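Local coordinates for transcriptional regulator, IclR family (Alicyclobacillus acidocaldarius subsp. acidocaldarius, PDB 5TJJ), which probably binds DNA as a transcription factor through a winged helix-turn-helix domain, at residues 12-17 with 50-55; 18-21 with 25-28; 57-62 with 66-71. One frame throughout, in Å; residues are numbered along the deposited sequence.

Interaction 1: 12-17 with 50-55; sequences ALAARV and RTLERE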
ATOM      1  N   ALA A  12      -0.430  19.199  -2.153  1.00 41.22           N
ATOM      2  CA  ALA A  12      -0.922  18.696  -3.452  1.00 41.88           C
ATOM      3  C   ALA A  12       0.218  18.357  -4.399  1.00 41.15           C
ATOM      4  O   ALA A  12       0.129  17.401  -5.142  1.00 41.61           O
ATOM      5  CB  ALA A  12      -1.863  19.707  -4.108  1.00 43.89           C
ATOM      6  N   LEU A  13       1.292  19.150  -4.365  1.00 42.10           N
ATOM      7  CA  LEU A  13       2.464  18.939  -5.237  1.00 40.53           C
ATOM      8  C   LEU A  13       3.285  17.752  -4.721  1.00 39.15           C
ATOM      9  O   LEU A  13       3.773  16.945  -5.496  1.00 38.59           O
ATOM     10  CB  LEU A  13       3.319  20.217  -5.318  1.00 41.16           C
ATOM     11  CG  LEU A  13       4.634  20.141  -6.118  1.00 42.32           C
ATOM     12  CD1 LEU A  13       4.360  19.892  -7.588  1.00 41.88           C
ATOM     13  CD2 LEU A  13       5.467  21.403  -5.931  1.00 44.60           C
ATOM     14  N   ALA A  14       3.441  17.651  -3.406  1.00 39.23           N
ATOM     15  CA  ALA A  14       4.095  16.484  -2.808  1.00 39.31           C
ATOM     16  C   ALA A  14       3.430  15.193  -3.311  1.00 39.03           C
ATOM     17  O   ALA A  14       4.108  14.291  -3.773  1.00 38.91           O
ATOM     18  CB  ALA A  14       4.061  16.561  -1.287  1.00 39.38           C
ATOM     19  N   ALA A  15       2.100  15.163  -3.276  1.00 39.93           N
ATOM     20  CA  ALA A  15       1.343  14.016  -3.750  1.00 41.19           C
ATOM     21  C   ALA A  15       1.577  13.739  -5.227  1.00 42.03           C
ATOM     22  O   ALA A  15       1.748  12.583  -5.604  1.00 43.78           O
ATOM     23  CB  ALA A  15      -0.132  14.217  -3.492  1.00 42.48           C
ATOM     24  N   ARG A  16       1.581  14.785  -6.058  1.00 41.36           N
ATOM     25  CA  ARG A  16       1.838  14.621  -7.498  1.00 41.44           C
ATOM     26  C   ARG A  16       3.261  14.085  -7.756  1.00 40.80           C
ATOM     27  O   ARG A  16       3.476  13.261  -8.638  1.00 40.58           O
ATOM     28  CB  ARG A  16       1.635  15.941  -8.274  1.00 41.82           C
ATOM     29  CG  ARG A  16       0.195  16.398  -8.451  1.00 42.57           C
ATOM     30  CD  ARG A  16       0.157  17.740  -9.189  1.00 43.55           C
ATOM     31  NE  ARG A  16       0.383  17.575 -10.633  1.00 45.63           N
ATOM     32  CZ  ARG A  16       0.886  18.487 -11.480  1.00 46.13           C
ATOM     33  NH1 ARG A  16       1.254  19.681 -11.055  1.00 47.03           N
ATOM     34  NH2 ARG A  16       1.030  18.196 -12.769  1.00 47.79           N
ATOM     35  N   VAL A  17       4.231  14.575  -6.986  1.00 40.82           N
ATOM     36  CA  VAL A  17       5.606  14.117  -7.082  1.00 39.72           C
ATOM     37  C   VAL A  17       5.673  12.621  -6.794  1.00 40.82           C
ATOM     38  O   VAL A  17       6.287  11.875  -7.558  1.00 41.66           O
ATOM     39  CB  VAL A  17       6.510  14.934  -6.137  1.00 40.09           C
ATOM     40  CG1 VAL A  17       7.851  14.245  -5.874  1.00 40.64           C
ATOM     41  CG2 VAL A  17       6.735  16.314  -6.733  1.00 39.88           C
ATOM     42  N   ARG A  50      13.217  17.930  -1.262  1.00 48.09           N
ATOM     43  CA  ARG A  50      14.138  17.870  -0.136  1.00 51.14           C
ATOM     44  C   ARG A  50      13.378  17.709   1.211  1.00 48.50           C
ATOM     45  O   ARG A  50      13.868  17.064   2.126  1.00 47.22           O
ATOM     46  CB  ARG A  50      15.084  19.088  -0.129  1.00 56.97           C
ATOM     47  CG  ARG A  50      16.301  18.939  -1.058  1.00 62.60           C
ATOM     48  CD  ARG A  50      17.103  20.248  -1.158  1.00 67.93           C
ATOM     49  NE  ARG A  50      18.566  20.125  -1.379  1.00 73.35           N
ATOM     50  CZ  ARG A  50      19.543  20.479  -0.522  1.00 78.29           C
ATOM     51  NH1 ARG A  50      19.266  20.975   0.687  1.00 79.10           N
ATOM     52  NH2 ARG A  50      20.823  20.325  -0.873  1.00 82.39           N
ATOM     53  N   THR A  51      12.179  18.277   1.316  1.00 45.47           N
ATOM     54  CA  THR A  51      11.357  18.124   2.520  1.00 44.26           C
ATOM     55  C   THR A  51      10.898  16.671   2.651  1.00 42.77           C
ATOM     56  O   THR A  51      11.014  16.085   3.736  1.00 44.34           O
ATOM     57  CB  THR A  51      10.154  19.082   2.494  1.00 42.55           C
ATOM     58  OG1 THR A  51      10.640  20.404   2.300  1.00 44.30           O
ATOM     59  CG2 THR A  51       9.377  19.045   3.784  1.00 43.31           C
ATOM     60  N   LEU A  52      10.434  16.092   1.544  1.00 39.80           N
ATOM     61  CA  LEU A  52      10.071  14.669   1.490  1.00 40.04           C
ATOM     62  C   LEU A  52      11.250  13.745   1.809  1.00 42.71           C
ATOM     63  O   LEU A  52      11.093  12.757   2.519  1.00 43.20           O
ATOM     64  CB  LEU A  52       9.472  14.296   0.111  1.00 37.95           C
ATOM     65  CG  LEU A  52       8.140  14.941  -0.312  1.00 36.35           C
ATOM     66  CD1 LEU A  52       7.773  14.585  -1.739  1.00 36.75           C
ATOM     67  CD2 LEU A  52       6.997  14.564   0.598  1.00 36.21           C
ATOM     68  N   GLU A  53      12.422  14.077   1.283  1.00 45.95           N
ATOM     69  CA  GLU A  53      13.650  13.323   1.544  1.00 49.70           C
ATOM     70  C   GLU A  53      14.034  13.312   3.023  1.00 51.40           C
ATOM     71  O   GLU A  53      14.528  12.311   3.536  1.00 51.53           O
ATOM     72  CB  GLU A  53      14.816  13.892   0.723  1.00 53.99           C
ATOM     73  CG  GLU A  53      15.945  12.895   0.505  1.00 59.42           C
ATOM     74  CD  GLU A  53      17.316  13.544   0.316  1.00 65.99           C
ATOM     75  OE1 GLU A  53      18.242  13.146   1.060  1.00 71.38           O
ATOM     76  OE2 GLU A  53      17.476  14.428  -0.576  1.00 69.04           O
ATOM     77  N   ARG A  54      13.779  14.422   3.704  1.00 52.50           N
ATOM     78  CA  ARG A  54      14.121  14.570   5.110  1.00 57.16           C
ATOM     79  C   ARG A  54      13.268  13.596   5.957  1.00 56.06           C
ATOM     80  O   ARG A  54      13.756  13.010   6.921  1.00 59.55           O
ATOM     81  CB  ARG A  54      13.986  16.053   5.527  1.00 59.66           C
ATOM     82  CG  ARG A  54      14.668  16.453   6.816  1.00 66.88           C
ATOM     83  CD  ARG A  54      13.688  16.442   7.997  1.00 70.20           C
ATOM     84  NE  ARG A  54      14.281  16.804   9.304  1.00 74.86           N
ATOM     85  CZ  ARG A  54      15.038  16.008  10.066  1.00 79.97           C
ATOM     86  NH1 ARG A  54      15.354  14.771   9.661  1.00 80.52           N
ATOM     87  NH2 ARG A  54      15.497  16.461  11.243  1.00 84.68           N
ATOM     88  N   GLU A  55      12.021  13.380   5.548  1.00 52.34           N
ATOM     89  CA  GLU A  55      11.115  12.456   6.226  1.00 51.75           C
ATOM     90  C   GLU A  55      11.208  11.020   5.688  1.00 50.27           C
ATOM     91  O   GLU A  55      10.455  10.166   6.153  1.00 51.36           O
ATOM     92  CB  GLU A  55       9.659  12.956   6.115  1.00 50.83           C
ATOM     93  CG  GLU A  55       9.406  14.422   6.522  1.00 51.34           C
ATOM     94  CD  GLU A  55       9.195  14.656   8.032  1.00 54.92           C
ATOM     95  OE1 GLU A  55       9.344  13.699   8.856  1.00 56.45           O
ATOM     96  OE2 GLU A  55       8.862  15.826   8.399  1.00 54.35           O
TER
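Leu52 points its forked side chain at Ala14 and Val17, joining helix 42-54 to helix 9-21. Both helices belong to the winged helix-turn-helix domain of the IclR family. Helix 42-54 is the second helix of its helix-turn-helix, and in relatives this helix usually enters the DNA groove. Helix 9-21 packs behind it. The tight part is small and wholly apolar. Ala14 and Val17 lie one turn apart on helix 9-21, and each receives one branch of Leu52. CD2 of Leu52 comes to 4.0 Å from CB of Ala14. Val17 has CG1 anti to its backbone N (chi1 163°), which turns that methyl to the same leucine. No hydrogen bond crosses between the two segments. All three touching residues are buried, and the pair of segments hides 105 Å² in all. Neighbours fill out this core: Ala14 also lies on Val48, Val17 on Leu49 and Leu38, and Leu52 on Val58 and on Val11 of the second subunit.

The outer side is polar and looser. Arg16 and Arg50 are exposed. Arg16 NH2 bonds to the carbonyl O of Leu38, at the end of helix 31-38. At the end of helix 42-54, Arg54 makes a salt bridge to Asp113 of the second subunit, and Glu55, just after the helix, makes one to Lys19 of that subunit. These charges are met at the subunit interface, away from the apolar contact. Within that core the second leucine branch completes the fork: Leu52 CD1 rests 4.1 Å from Val17 CG1.

Interaction 2: 18-21 with 25-28; sequences LKLL and KYRQ
The backbone folds back after helix 9-21, so that the CA atoms of Leu21 and Arg27 come within 4.8 Å of each other. No direct hydrogen bond joins the two segments. The carbonyl O of Leu21 instead receives a CA-H...O contact from Arg27 CA at 3.6 Å, nearly straight at the hydrogen (165°). A water bridges the two segments and donates to both carbonyls, 2.7 Å from Leu21 O and an unusually short, doubtful 2.5 Å from Arg27 O. It gives these two acceptors, which cannot bond to each other, a shared donor.

Leu20 and Tyr26 make the side-chain to side-chain contact. CG of Leu20 is anti to its backbone N (chi1 -179°), which brings CD1 over one face of the tyrosine ring. This is a CH-pi contact: CD1 lies 4.1 Å from the ring centroid and 22° off the ring normal, displaced toward CG and CD2. The root of the tyrosine is held close as well, with its CB 3.5 Å from Leu20 O. At the far end of the ring, OH bonds to NE of Arg37 on helix 31-38. Leu21 fits closely against the turning chain, and its CD2 is 3.2 Å from Tyr26 O. That carbonyl also accepts from Ser29 OG. Leu21 further packs on Ile34 and Leu69, so it reaches the domain core.

The arrangement leads from the first helix into short strand 29-30, an edge strand of the small sheet. A helix, a short strand, two helices and a hairpin, in that order, make up the winged helix-turn-helix fold.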
ATOM      1  N   LEU A  18       5.011  12.183  -5.725  1.00 39.88           N
ATOM      2  CA  LEU A  18       5.075  10.785  -5.344  1.00 40.21           C
ATOM      3  C   LEU A  18       4.339   9.890  -6.317  1.00 39.94           C
ATOM      4  O   LEU A  18       4.795   8.776  -6.612  1.00 40.43           O
ATOM      5  CB  LEU A  18       4.555  10.582  -3.934  1.00 40.13           C
ATOM      6  CG  LEU A  18       5.376  11.282  -2.850  1.00 39.15           C
ATOM      7  CD1 LEU A  18       4.636  11.218  -1.521  1.00 39.00           C
ATOM      8  CD2 LEU A  18       6.752  10.646  -2.720  1.00 39.66           C
ATOM      9  N   LYS A  19       3.221  10.372  -6.831  1.00 39.62           N
ATOM     10  CA  LYS A  19       2.506   9.633  -7.874  1.00 42.20           C
ATOM     11  C   LYS A  19       3.336   9.468  -9.129  1.00 41.72           C
ATOM     12  O   LYS A  19       3.281   8.427  -9.739  1.00 44.34           O
ATOM     13  CB  LYS A  19       1.158  10.269  -8.202  1.00 44.01           C
ATOM     14  CG  LYS A  19       0.180  10.077  -7.065  1.00 46.09           C
ATOM     15  CD  LYS A  19      -1.120  10.859  -7.200  1.00 49.16           C
ATOM     16  CE  LYS A  19      -1.829  10.831  -5.853  1.00 49.99           C
ATOM     17  NZ  LYS A  19      -3.234  11.302  -5.918  1.00 53.06           N
ATOM     18  N   LEU A  20       4.123  10.477  -9.487  1.00 40.54           N
ATOM     19  CA  LEU A  20       4.995  10.407 -10.661  1.00 40.98           C
ATOM     20  C   LEU A  20       6.134   9.417 -10.470  1.00 40.06           C
ATOM     21  O   LEU A  20       6.409   8.610 -11.362  1.00 42.59           O
ATOM     22  CB  LEU A  20       5.580  11.782 -10.991  1.00 40.36           C
ATOM     23  CG  LEU A  20       6.491  11.802 -12.216  1.00 42.85           C
ATOM     24  CD1 LEU A  20       5.688  11.600 -13.492  1.00 45.51           C
ATOM     25  CD2 LEU A  20       7.257  13.111 -12.292  1.00 44.54           C
ATOM     26  N   LEU A  21       6.791   9.477  -9.317  1.00 37.41           N
ATOM     27  CA  LEU A  21       7.904   8.562  -9.028  1.00 38.14           C
ATOM     28  C   LEU A  21       7.520   7.088  -8.892  1.00 39.19           C
ATOM     29  O   LEU A  21       8.390   6.234  -8.828  1.00 40.65           O
ATOM     30  CB  LEU A  21       8.673   9.033  -7.791  1.00 36.63           C
ATOM     31  CG  LEU A  21       9.382  10.393  -7.990  1.00 36.52           C
ATOM     32  CD1 LEU A  21      10.051  10.812  -6.698  1.00 36.94           C
ATOM     33  CD2 LEU A  21      10.399  10.347  -9.134  1.00 38.11           C
ATOM     34  N   LYS A  25       8.630   4.260 -15.548  1.00 53.76           N
ATOM     35  CA  LYS A  25       9.425   5.118 -16.397  1.00 56.02           C
ATOM     36  C   LYS A  25      10.170   6.197 -15.609  1.00 53.58           C
ATOM     37  O   LYS A  25      11.349   6.408 -15.841  1.00 54.45           O
ATOM     38  CB  LYS A  25       8.561   5.750 -17.490  1.00 59.59           C
ATOM     39  CG  LYS A  25       9.361   6.293 -18.671  1.00 63.44           C
ATOM     40  CD  LYS A  25       8.482   6.493 -19.906  1.00 68.74           C
ATOM     41  CE  LYS A  25       7.324   7.464 -19.629  1.00 69.79           C
ATOM     42  NZ  LYS A  25       6.385   7.626 -20.774  1.00 72.70           N
ATOM     43  N   TYR A  26       9.499   6.828 -14.650  1.00 51.25           N
ATOM     44  CA  TYR A  26      10.062   7.933 -13.875  1.00 49.17           C
ATOM     45  C   TYR A  26      10.585   7.516 -12.501  1.00 47.49           C
ATOM     46  O   TYR A  26      10.741   8.365 -11.626  1.00 48.04           O
ATOM     47  CB  TYR A  26       9.000   9.039 -13.737  1.00 48.92           C
ATOM     48  CG  TYR A  26       8.587   9.619 -15.061  1.00 51.54           C
ATOM     49  CD1 TYR A  26       9.301  10.668 -15.643  1.00 53.70           C
ATOM     50  CD2 TYR A  26       7.516   9.094 -15.757  1.00 53.18           C
ATOM     51  CE1 TYR A  26       8.942  11.185 -16.883  1.00 55.93           C
ATOM     52  CE2 TYR A  26       7.148   9.598 -16.985  1.00 56.67           C
ATOM     53  CZ  TYR A  26       7.857  10.642 -17.544  1.00 58.22           C
ATOM     54  OH  TYR A  26       7.450  11.125 -18.776  1.00 63.87           O
ATOM     55  N   ARG A  27      10.873   6.230 -12.300  1.00 47.38           N
ATOM     56  CA  ARG A  27      11.233   5.726 -10.967  1.00 47.35           C
ATOM     57  C   ARG A  27      12.514   6.279 -10.376  1.00 47.67           C
ATOM     58  O   ARG A  27      12.640   6.370  -9.151  1.00 45.98           O
ATOM     59  CB  ARG A  27      11.316   4.207 -10.953  1.00 49.53           C
ATOM     60  CG  ARG A  27      12.461   3.634 -11.762  1.00 52.27           C
ATOM     61  CD  ARG A  27      12.359   2.129 -11.881  1.00 54.61           C
ATOM     62  NE  ARG A  27      13.105   1.694 -13.051  1.00 58.41           N
ATOM     63  CZ  ARG A  27      13.990   0.706 -13.111  1.00 61.31           C
ATOM     64  NH1 ARG A  27      14.258  -0.056 -12.046  1.00 62.71           N
ATOM     65  NH2 ARG A  27      14.593   0.470 -14.274  1.00 63.71           N
ATOM     66  N   GLN A  28      13.474   6.578 -11.248  1.00 49.49           N
ATOM     67  CA  GLN A  28      14.692   7.323 -10.897  1.00 50.96           C
ATOM     68  C   GLN A  28      14.744   8.573 -11.792  1.00 50.02           C
ATOM     69  O   GLN A  28      15.156   8.488 -12.968  1.00 50.16           O
ATOM     70  CB  GLN A  28      15.950   6.462 -11.089  1.00 53.77           C
ATOM     71  CG  GLN A  28      16.021   5.224 -10.204  1.00 55.48           C
ATOM     72  CD  GLN A  28      16.344   5.495  -8.736  1.00 55.92           C
ATOM     73  OE1 GLN A  28      16.822   6.576  -8.348  1.00 56.71           O
ATOM     74  NE2 GLN A  28      16.089   4.489  -7.898  1.00 56.35           N
TER
HETATM   75  O   HOH W   1      10.734   5.560  -7.693  1.00 33.93           O

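Interaction 3: 57-62 with 66-71; sequences FVSYDP and RYSLGP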
ATOM      1  N   PHE A  57      10.322   9.863   2.756  1.00 41.61           N
ATOM      2  CA  PHE A  57       9.272   9.568   1.786  1.00 40.84           C
ATOM      3  C   PHE A  57       9.816   9.571   0.342  1.00 40.55           C
ATOM      4  O   PHE A  57       9.193   9.005  -0.567  1.00 36.94           O
ATOM      5  CB  PHE A  57       8.142  10.594   1.878  1.00 42.28           C
ATOM      6  CG  PHE A  57       7.204  10.413   3.060  1.00 43.64           C
ATOM      7  CD1 PHE A  57       7.573   9.749   4.223  1.00 44.99           C
ATOM      8  CD2 PHE A  57       5.949  11.011   3.029  1.00 44.19           C
ATOM      9  CE1 PHE A  57       6.686   9.648   5.304  1.00 45.99           C
ATOM     10  CE2 PHE A  57       5.062  10.911   4.109  1.00 44.77           C
ATOM     11  CZ  PHE A  57       5.426  10.224   5.246  1.00 44.34           C
ATOM     12  N   VAL A  58      10.973  10.215   0.144  1.00 41.70           N
ATOM     13  CA  VAL A  58      11.716  10.216  -1.125  1.00 42.93           C
ATOM     14  C   VAL A  58      13.167   9.885  -0.813  1.00 43.65           C
ATOM     15  O   VAL A  58      13.633  10.167   0.286  1.00 44.89           O
ATOM     16  CB  VAL A  58      11.591  11.610  -1.813  1.00 44.25           C
ATOM     17  CG1 VAL A  58      12.721  11.878  -2.801  1.00 45.56           C
ATOM     18  CG2 VAL A  58      10.225  11.737  -2.497  1.00 43.37           C
ATOM     19  N   SER A  59      13.894   9.286  -1.751  1.00 44.76           N
ATOM     20  CA  SER A  59      15.367   9.258  -1.633  1.00 47.15           C
ATOM     21  C   SER A  59      16.051   9.864  -2.824  1.00 47.68           C
ATOM     22  O   SER A  59      15.469  10.040  -3.883  1.00 45.55           O
ATOM     23  CB  SER A  59      15.928   7.862  -1.328  1.00 48.56           C
ATOM     24  OG  SER A  59      15.117   6.848  -1.859  1.00 48.91           O
ATOM     25  N   TYR A  60      17.311  10.202  -2.604  1.00 50.35           N
ATOM     26  CA  TYR A  60      18.145  10.864  -3.597  1.00 52.71           C
ATOM     27  C   TYR A  60      19.446  10.056  -3.694  1.00 54.48           C
ATOM     28  O   TYR A  60      19.979   9.591  -2.694  1.00 55.85           O
ATOM     29  CB  TYR A  60      18.376  12.315  -3.160  1.00 53.67           C
ATOM     30  CG  TYR A  60      19.283  13.133  -4.053  1.00 57.07           C
ATOM     31  CD1 TYR A  60      18.852  13.555  -5.310  1.00 57.37           C
ATOM     32  CD2 TYR A  60      20.560  13.521  -3.632  1.00 59.39           C
ATOM     33  CE1 TYR A  60      19.653  14.320  -6.130  1.00 59.59           C
ATOM     34  CE2 TYR A  60      21.372  14.286  -4.455  1.00 62.17           C
ATOM     35  CZ  TYR A  60      20.912  14.682  -5.706  1.00 62.58           C
ATOM     36  OH  TYR A  60      21.710  15.434  -6.564  1.00 66.15           O
ATOM     37  N   ASP A  61      19.923   9.860  -4.907  1.00 56.30           N
ATOM     38  CA  ASP A  61      21.168   9.183  -5.147  1.00 59.35           C
ATOM     39  C   ASP A  61      22.151  10.289  -5.588  1.00 63.70           C
ATOM     40  O   ASP A  61      22.001  10.841  -6.680  1.00 65.40           O
ATOM     41  CB  ASP A  61      20.953   8.115  -6.219  1.00 58.50           C
ATOM     42  CG  ASP A  61      22.238   7.473  -6.682  1.00 61.25           C
ATOM     43  OD1 ASP A  61      23.317   7.738  -6.110  1.00 63.70           O
ATOM     44  OD2 ASP A  61      22.162   6.689  -7.640  1.00 61.59           O
ATOM     45  N   PRO A  62      23.148  10.622  -4.744  1.00 66.94           N
ATOM     46  CA  PRO A  62      24.076  11.713  -5.123  1.00 70.59           C
ATOM     47  C   PRO A  62      24.918  11.470  -6.378  1.00 73.38           C
ATOM     48  O   PRO A  62      25.378  12.440  -6.960  1.00 75.81           O
ATOM     49  CB  PRO A  62      24.999  11.861  -3.898  1.00 72.16           C
ATOM     50  CG  PRO A  62      24.333  11.110  -2.794  1.00 70.62           C
ATOM     51  CD  PRO A  62      23.491  10.041  -3.433  1.00 67.14           C
ATOM     52  N   ARG A  66      19.360  11.524  -9.048  1.00 58.14           N
ATOM     53  CA  ARG A  66      17.984  11.086  -9.297  1.00 53.82           C
ATOM     54  C   ARG A  66      17.259  10.784  -8.002  1.00 50.27           C
ATOM     55  O   ARG A  66      17.850  10.263  -7.050  1.00 47.04           O
ATOM     56  CB  ARG A  66      17.957   9.852 -10.180  1.00 53.96           C
ATOM     57  CG  ARG A  66      18.290  10.166 -11.618  1.00 57.45           C
ATOM     58  CD  ARG A  66      18.687   8.947 -12.433  1.00 58.79           C
ATOM     59  NE  ARG A  66      19.120   9.364 -13.769  1.00 62.44           N
ATOM     60  CZ  ARG A  66      18.312   9.680 -14.783  1.00 63.55           C
ATOM     61  NH1 ARG A  66      16.987   9.609 -14.656  1.00 63.08           N
ATOM     62  NH2 ARG A  66      18.832  10.066 -15.936  1.00 66.74           N
ATOM     63  N   TYR A  67      15.966  11.125  -7.999  1.00 48.75           N
ATOM     64  CA  TYR A  67      15.071  10.926  -6.876  1.00 46.16           C
ATOM     65  C   TYR A  67      14.180   9.717  -7.146  1.00 44.91           C
ATOM     66  O   TYR A  67      13.875   9.382  -8.302  1.00 45.67           O
ATOM     67  CB  TYR A  67      14.181  12.168  -6.658  1.00 46.32           C
ATOM     68  CG  TYR A  67      14.930  13.444  -6.296  1.00 48.64           C
ATOM     69  CD1 TYR A  67      15.167  13.789  -4.963  1.00 48.57           C
ATOM     70  CD2 TYR A  67      15.403  14.309  -7.283  1.00 51.01           C
ATOM     71  CE1 TYR A  67      15.845  14.967  -4.628  1.00 50.71           C
ATOM     72  CE2 TYR A  67      16.093  15.471  -6.955  1.00 53.49           C
ATOM     73  CZ  TYR A  67      16.309  15.804  -5.626  1.00 53.14           C
ATOM     74  OH  TYR A  67      17.004  16.962  -5.304  1.00 56.03           O
ATOM     75  N   SER A  68      13.732   9.088  -6.067  1.00 42.62           N
ATOM     76  CA  SER A  68      12.901   7.910  -6.157  1.00 41.47           C
ATOM     77  C   SER A  68      12.055   7.801  -4.924  1.00 39.75           C
ATOM     78  O   SER A  68      12.326   8.482  -3.920  1.00 39.82           O
ATOM     79  CB  SER A  68      13.771   6.665  -6.273  1.00 42.00           C
ATOM     80  OG  SER A  68      14.739   6.665  -5.241  1.00 42.78           O
ATOM     81  N   LEU A  69      11.029   6.954  -5.014  1.00 37.75           N
ATOM     82  CA  LEU A  69      10.194   6.658  -3.848  1.00 36.39           C
ATOM     83  C   LEU A  69      11.028   6.183  -2.667  1.00 37.08           C
ATOM     84  O   LEU A  69      11.796   5.245  -2.792  1.00 37.86           O
ATOM     85  CB  LEU A  69       9.141   5.610  -4.176  1.00 35.31           C
ATOM     86  CG  LEU A  69       8.037   6.055  -5.143  1.00 35.57           C
ATOM     87  CD1 LEU A  69       6.971   4.983  -5.275  1.00 35.67           C
ATOM     88  CD2 LEU A  69       7.392   7.366  -4.707  1.00 35.47           C
ATOM     89  N   GLY A  70      10.864   6.845  -1.521  1.00 36.88           N
ATOM     90  CA  GLY A  70      11.607   6.507  -0.311  1.00 37.97           C
ATOM     91  C   GLY A  70      10.999   5.350   0.480  1.00 37.31           C
ATOM     92  O   GLY A  70       9.831   5.009   0.276  1.00 35.94           O
ATOM     93  N   PRO A  71      11.765   4.781   1.423  1.00 38.38           N
ATOM     94  CA  PRO A  71      11.338   3.562   2.110  1.00 39.77           C
ATOM     95  C   PRO A  71      10.216   3.686   3.154  1.00 38.46           C
ATOM     96  O   PRO A  71       9.611   2.678   3.490  1.00 39.12           O
ATOM     97  CB  PRO A  71      12.627   3.062   2.768  1.00 42.55           C
ATOM     98  CG  PRO A  71      13.459   4.298   3.000  1.00 43.03           C
ATOM     99  CD  PRO A  71      13.077   5.257   1.902  1.00 41.38           C
TER
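Ser59 and Ser68 form the hydrogen-bonded pair at the middle of an antiparallel hairpin. Ser59 N bonds to Ser68 O at 2.8 Å, and Ser68 N returns a bond to Ser59 O at 2.9 Å. Their side chains lie on the same face of the sheet, where the two OG atoms make a weak hydrogen bond. Asp61 N bonds to Arg66 O toward the turn. At the other end Gly70 N reaches Phe57 O at 2.9 Å, but it sits well above the carbonyl plane, 59° out of it. The strand pairing is less regular there.

The opposite face carries Tyr60 and Tyr67, a non-hydrogen-bonded pair. The rings meet obliquely, with centroids 4.7 Å apart and planes at 41°. Tyr60 lays CD1 over one face of the Tyr67 ring, toward its rim and nearest CE1 and CZ. The hydroxyl of Tyr60 bonds to Arg65 NE in the turn. With chi1 at 158°, Val58 swings CG1 across from its backbone N, and this methyl meets the edge of the Tyr67 ring, 3.8 Å from CD1. Behind these residues stand two helices: Tyr67 packs on Leu46 and Leu49 of helix 42-54, and Val58 on Leu18 of helix 9-21. The hairpin is the wing of a winged helix-turn-helix domain.

How the interactions relate
The three interactions assemble one small domain, with centres 10 to 12 Å apart. Interaction 2 is nested in the chain loop closed by interaction 1, and both use helix 9-21. Leu18 CD2 and Leu52 CD1 touch at 4.2 Å, joining them in the core. Interaction 3 follows directly from helix 42-54: Phe57 N lies 3.0 Å from Leu52 O, a probable hydrogen bond. The 25-28 loop is tied to the hairpin by Arg66 NH1 and Gln28 O, 2.7 Å apart. All three contacts also touch the second subunit. All three lie in the domain that probably binds DNA, as in other IclR-family regulators.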